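Local coordinates for MobB protein homolog (Geobacillus stearothermophilus, PDB 1XJC) that probably binds a guanine nucleotide through a P-loop NTPase fold and takes part in molybdopterin guanine dinucleotide synthesis, as its MobB family relatives do, at residues Asn130-Glu138 with His146-Tyr157. Residues are numbered along the deposited sequence; the frame is centred on the assembly and turned at random.
Sequences NIRAVIAWE and HPVFSLADDDEY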
loop_
_atom_site.group_PDB
_atom_site.type_symbol
_atom_site.label_atom_id
_atom_site.label_comp_id
_atom_site.label_asym_id
_atom_site.label_seq_id
_atom_site.Cartn_x
_atom_site.Cartn_y
_atom_site.Cartn_z
ATOM N N ASN A 130 2.076 12.802 -4.179
ATOM C CA ASN A 130 2.080 11.731 -5.162
ATOM C C ASN A 130 0.805 10.859 -5.227
ATOM O O ASN A 130 0.889 9.668 -5.521
ATOM C CB ASN A 130 3.300 10.842 -4.871
ATOM C CG ASN A 130 3.984 10.342 -6.134
ATOM O OD1 ASN A 130 3.466 10.487 -7.236
ATOM N ND2 ASN A 130 5.165 9.740 -5.970
ATOM N N ILE A 131 -0.358 11.435 -4.952
ATOM C CA ILE A 131 -1.605 10.663 -5.031
ATOM C C ILE A 131 -1.865 10.289 -6.494
ATOM O O ILE A 131 -1.878 11.162 -7.353
ATOM C CB ILE A 131 -2.821 11.488 -4.517
ATOM C CG1 ILE A 131 -2.676 11.730 -3.011
ATOM C CG2 ILE A 131 -4.151 10.732 -4.789
ATOM C CD1 ILE A 131 -3.697 12.743 -2.479
ATOM N N ARG A 132 -2.066 9.004 -6.780
ATOM C CA ARG A 132 -2.329 8.579 -8.154
ATOM C C ARG A 132 -3.795 8.216 -8.414
ATOM O O ARG A 132 -4.259 8.256 -9.556
ATOM C CB ARG A 132 -1.450 7.380 -8.527
ATOM C CG ARG A 132 0.059 7.623 -8.377
ATOM C CD ARG A 132 0.495 8.825 -9.226
ATOM N NE ARG A 132 1.930 9.085 -9.135
ATOM C CZ ARG A 132 2.860 8.382 -9.779
ATOM N NH1 ARG A 132 2.500 7.377 -10.562
ATOM N NH2 ARG A 132 4.151 8.679 -9.630
ATOM N N ALA A 133 -4.518 7.844 -7.368
ATOM C CA ALA A 133 -5.916 7.455 -7.520
ATOM C C ALA A 133 -6.581 7.469 -6.177
ATOM O O ALA A 133 -5.906 7.423 -5.139
ATOM C CB ALA A 133 -6.031 6.044 -8.129
ATOM N N VAL A 134 -7.908 7.526 -6.217
ATOM C CA VAL A 134 -8.758 7.538 -5.040
ATOM C C VAL A 134 -9.799 6.440 -5.219
ATOM O O VAL A 134 -10.345 6.271 -6.319
ATOM C CB VAL A 134 -9.533 8.877 -4.898
ATOM C CG1 VAL A 134 -10.404 8.850 -3.612
ATOM C CG2 VAL A 134 -8.551 10.068 -4.867
ATOM N N ILE A 135 -10.048 5.676 -4.158
ATOM C CA ILE A 135 -11.070 4.641 -4.181
ATOM C C ILE A 135 -11.967 5.063 -3.020
ATOM O O ILE A 135 -11.503 5.206 -1.887
ATOM C CB ILE A 135 -10.460 3.237 -3.980
ATOM C CG1 ILE A 135 -9.528 2.913 -5.163
ATOM C CG2 ILE A 135 -11.577 2.196 -3.842
ATOM C CD1 ILE A 135 -8.774 1.562 -5.063
ATOM N N ALA A 136 -13.252 5.275 -3.300
ATOM C CA ALA A 136 -14.152 5.798 -2.278
ATOM C C ALA A 136 -15.471 5.088 -2.075
ATOM O O ALA A 136 -15.908 4.311 -2.925
ATOM C CB ALA A 136 -14.430 7.265 -2.586
ATOM N N TRP A 137 -16.111 5.399 -0.948
ATOM C CA TRP A 137 -17.416 4.830 -0.593
ATOM C C TRP A 137 -18.513 5.583 -1.345
ATOM O O TRP A 137 -19.578 5.041 -1.604
ATOM C CB TRP A 137 -17.714 5.019 0.892
ATOM C CG TRP A 137 -17.032 4.146 1.882
ATOM C CD1 TRP A 137 -15.803 3.560 1.779
ATOM C CD2 TRP A 137 -17.489 3.894 3.212
ATOM N NE1 TRP A 137 -15.458 2.963 2.980
ATOM C CE2 TRP A 137 -16.478 3.156 3.874
ATOM C CE3 TRP A 137 -18.657 4.224 3.914
ATOM C CZ2 TRP A 137 -16.602 2.747 5.206
ATOM C CZ3 TRP A 137 -18.777 3.814 5.240
ATOM C CH2 TRP A 137 -17.752 3.082 5.870
ATOM N N GLU A 138 -18.252 6.854 -1.640
ATOM C CA GLU A 138 -19.216 7.720 -2.324
ATOM C C GLU A 138 -18.483 8.709 -3.218
ATOM O O GLU A 138 -17.269 8.847 -3.115
ATOM C CB GLU A 138 -20.047 8.501 -1.301
ATOM C CG GLU A 138 -19.213 9.199 -0.226
ATOM C CD GLU A 138 -19.963 10.335 0.457
ATOM O OE1 GLU A 138 -21.215 10.285 0.489
ATOM O OE2 GLU A 138 -19.300 11.276 0.970
ATOM N N HIS A 146 -7.370 13.361 -9.953
ATOM C CA HIS A 146 -7.046 11.940 -10.020
ATOM C C HIS A 146 -8.270 11.084 -10.285
ATOM O O HIS A 146 -9.380 11.448 -9.908
ATOM C CB HIS A 146 -6.414 11.490 -8.703
ATOM C CG HIS A 146 -5.404 12.450 -8.163
ATOM N ND1 HIS A 146 -4.207 12.706 -8.796
ATOM C CD2 HIS A 146 -5.435 13.249 -7.071
ATOM C CE1 HIS A 146 -3.542 13.624 -8.117
ATOM N NE2 HIS A 146 -4.265 13.970 -7.066
ATOM N N PRO A 147 -8.085 9.932 -10.941
ATOM C CA PRO A 147 -9.257 9.095 -11.191
ATOM C C PRO A 147 -9.830 8.630 -9.851
ATOM O O PRO A 147 -9.085 8.429 -8.879
ATOM C CB PRO A 147 -8.700 7.940 -12.028
ATOM C CG PRO A 147 -7.248 7.898 -11.661
ATOM C CD PRO A 147 -6.876 9.357 -11.556
ATOM N N VAL A 148 -11.150 8.501 -9.797
ATOM C CA VAL A 148 -11.828 8.056 -8.588
ATOM C C VAL A 148 -12.625 6.811 -8.967
ATOM O O VAL A 148 -13.338 6.808 -9.989
ATOM C CB VAL A 148 -12.819 9.126 -8.041
ATOM C CG1 VAL A 148 -13.497 8.610 -6.749
ATOM C CG2 VAL A 148 -12.082 10.450 -7.792
ATOM N N PHE A 149 -12.497 5.762 -8.158
ATOM C CA PHE A 149 -13.213 4.508 -8.396
ATOM C C PHE A 149 -14.043 4.181 -7.147
ATOM O O PHE A 149 -13.768 4.650 -6.034
ATOM C CB PHE A 149 -12.249 3.318 -8.602
ATOM C CG PHE A 149 -11.250 3.476 -9.730
ATOM C CD1 PHE A 149 -11.527 2.987 -11.010
ATOM C CD2 PHE A 149 -9.995 4.059 -9.491
ATOM C CE1 PHE A 149 -10.577 3.066 -12.031
ATOM C CE2 PHE A 149 -9.035 4.147 -10.502
ATOM C CZ PHE A 149 -9.318 3.652 -11.774
ATOM N N SER A 150 -15.052 3.353 -7.335
ATOM C CA SER A 150 -15.854 2.894 -6.223
ATOM C C SER A 150 -15.073 1.713 -5.645
ATOM O O SER A 150 -14.451 0.938 -6.388
ATOM C CB SER A 150 -17.218 2.390 -6.712
ATOM O OG SER A 150 -17.775 1.482 -5.770
ATOM N N LEU A 151 -15.105 1.577 -4.324
ATOM C CA LEU A 151 -14.437 0.463 -3.647
ATOM C C LEU A 151 -14.980 -0.885 -4.162
ATOM O O LEU A 151 -14.282 -1.916 -4.157
ATOM C CB LEU A 151 -14.671 0.580 -2.133
ATOM C CG LEU A 151 -14.037 -0.523 -1.287
ATOM C CD1 LEU A 151 -12.500 -0.441 -1.456
ATOM C CD2 LEU A 151 -14.470 -0.367 0.192
ATOM N N ALA A 152 -16.223 -0.883 -4.635
ATOM C CA ALA A 152 -16.827 -2.114 -5.153
ATOM C C ALA A 152 -16.341 -2.456 -6.564
ATOM O O ALA A 152 -16.490 -3.586 -7.029
ATOM C CB ALA A 152 -18.364 -1.975 -5.172
ATOM N N ASP A 153 -15.728 -1.492 -7.236
ATOM C CA ASP A 153 -15.318 -1.701 -8.630
ATOM C C ASP A 153 -13.893 -2.204 -8.845
ATOM O O ASP A 153 -13.155 -1.649 -9.666
ATOM C CB ASP A 153 -15.559 -0.376 -9.355
ATOM C CG ASP A 153 -15.467 -0.483 -10.869
ATOM O OD1 ASP A 153 -15.774 -1.555 -11.431
ATOM O OD2 ASP A 153 -15.104 0.544 -11.482
ATOM N N ASP A 154 -13.498 -3.248 -8.115
ATOM C CA ASP A 154 -12.141 -3.781 -8.253
ATOM C C ASP A 154 -11.884 -4.384 -9.636
ATOM O O ASP A 154 -10.738 -4.449 -10.072
ATOM C CB ASP A 154 -11.825 -4.834 -7.168
ATOM C CG ASP A 154 -12.825 -5.990 -7.149
ATOM O OD1 ASP A 154 -14.017 -5.764 -6.840
ATOM O OD2 ASP A 154 -12.416 -7.131 -7.437
ATOM N N ASP A 155 -12.939 -4.829 -10.321
ATOM C CA ASP A 155 -12.762 -5.386 -11.664
ATOM C C ASP A 155 -12.156 -4.322 -12.571
ATOM O O ASP A 155 -11.621 -4.620 -13.642
ATOM C CB ASP A 155 -14.087 -5.853 -12.263
ATOM C CG ASP A 155 -14.498 -7.228 -11.761
ATOM O OD1 ASP A 155 -13.620 -7.949 -11.237
ATOM O OD2 ASP A 155 -15.688 -7.586 -11.904
ATOM N N GLU A 156 -12.252 -3.076 -12.133
ATOM C CA GLU A 156 -11.682 -1.996 -12.895
ATOM C C GLU A 156 -10.426 -1.414 -12.250
ATOM O O GLU A 156 -9.418 -1.216 -12.941
ATOM C CB GLU A 156 -12.699 -0.883 -13.091
ATOM C CG GLU A 156 -12.178 0.211 -13.969
ATOM C CD GLU A 156 -13.235 0.679 -14.941
ATOM O OE1 GLU A 156 -14.188 1.370 -14.506
ATOM O OE2 GLU A 156 -13.115 0.330 -16.137
ATOM N N TYR A 157 -10.439 -1.163 -10.943
ATOM C CA TYR A 157 -9.231 -0.555 -10.379
ATOM C C TYR A 157 -8.001 -1.451 -10.231
ATOM O O TYR A 157 -6.885 -0.955 -10.275
ATOM C CB TYR A 157 -9.529 0.223 -9.071
ATOM C CG TYR A 157 -10.080 -0.545 -7.894
ATOM C CD1 TYR A 157 -9.295 -1.477 -7.201
ATOM C CD2 TYR A 157 -11.374 -0.297 -7.431
ATOM C CE1 TYR A 157 -9.793 -2.133 -6.074
ATOM C CE2 TYR A 157 -11.880 -0.948 -6.309
ATOM C CZ TYR A 157 -11.087 -1.861 -5.633
ATOM O OH TYR A 157 -11.586 -2.487 -4.515
#
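Ile135 drives its CD1 methyl onto the ring of Tyr157, 3.7 Å from the ring centroid and 11° off the normal, a CH-pi contact that seats a bump squarely on a flat floor. The opposite face of that ring lies against Asp154 CA, so strand and helix start clamp the tyrosine and limit its rotation, while Tyr157 OH donates to Leu151 O (2.8 Å) and tethers the far end of the ring to the turn. The isoleucine's other branch, CG2, anti to the backbone N, fits the chain bend at Leu151, 3.3 Å from Leu151 CA; beta-branching suits a place with two hollows to fill. Beneath these side chains, strands 131-136 and 148-150 run parallel, stitched by Val134 N to Pro147 O, Phe149 N to Val134 O (2.9 Å), Ala136 N to Phe149 O and Leu151 N to Ala136 O. Ala133 is small enough to leave room at the edge of the Phe149 ring, whereas on the other face of the sheet two beta-branched valines, well suited to strands, meet Val134 CB to Val148 CG2. Where the strand pair begins, the flat imidazole of His146 offers one face to both methyl and carbonyl: Ile131 CG2 sits 4.0 Å from the His146 ring centroid and Ile131 O stands near the rim. An alanine in place of His146 would probably leave this flank of Ile131 uncovered. Strand 148-150 thus closes the parallel sheet of the P-loop fold at one edge through main-chain bonds, which depend little on side-chain identity, and shape-matched apolar contacts rather than charge.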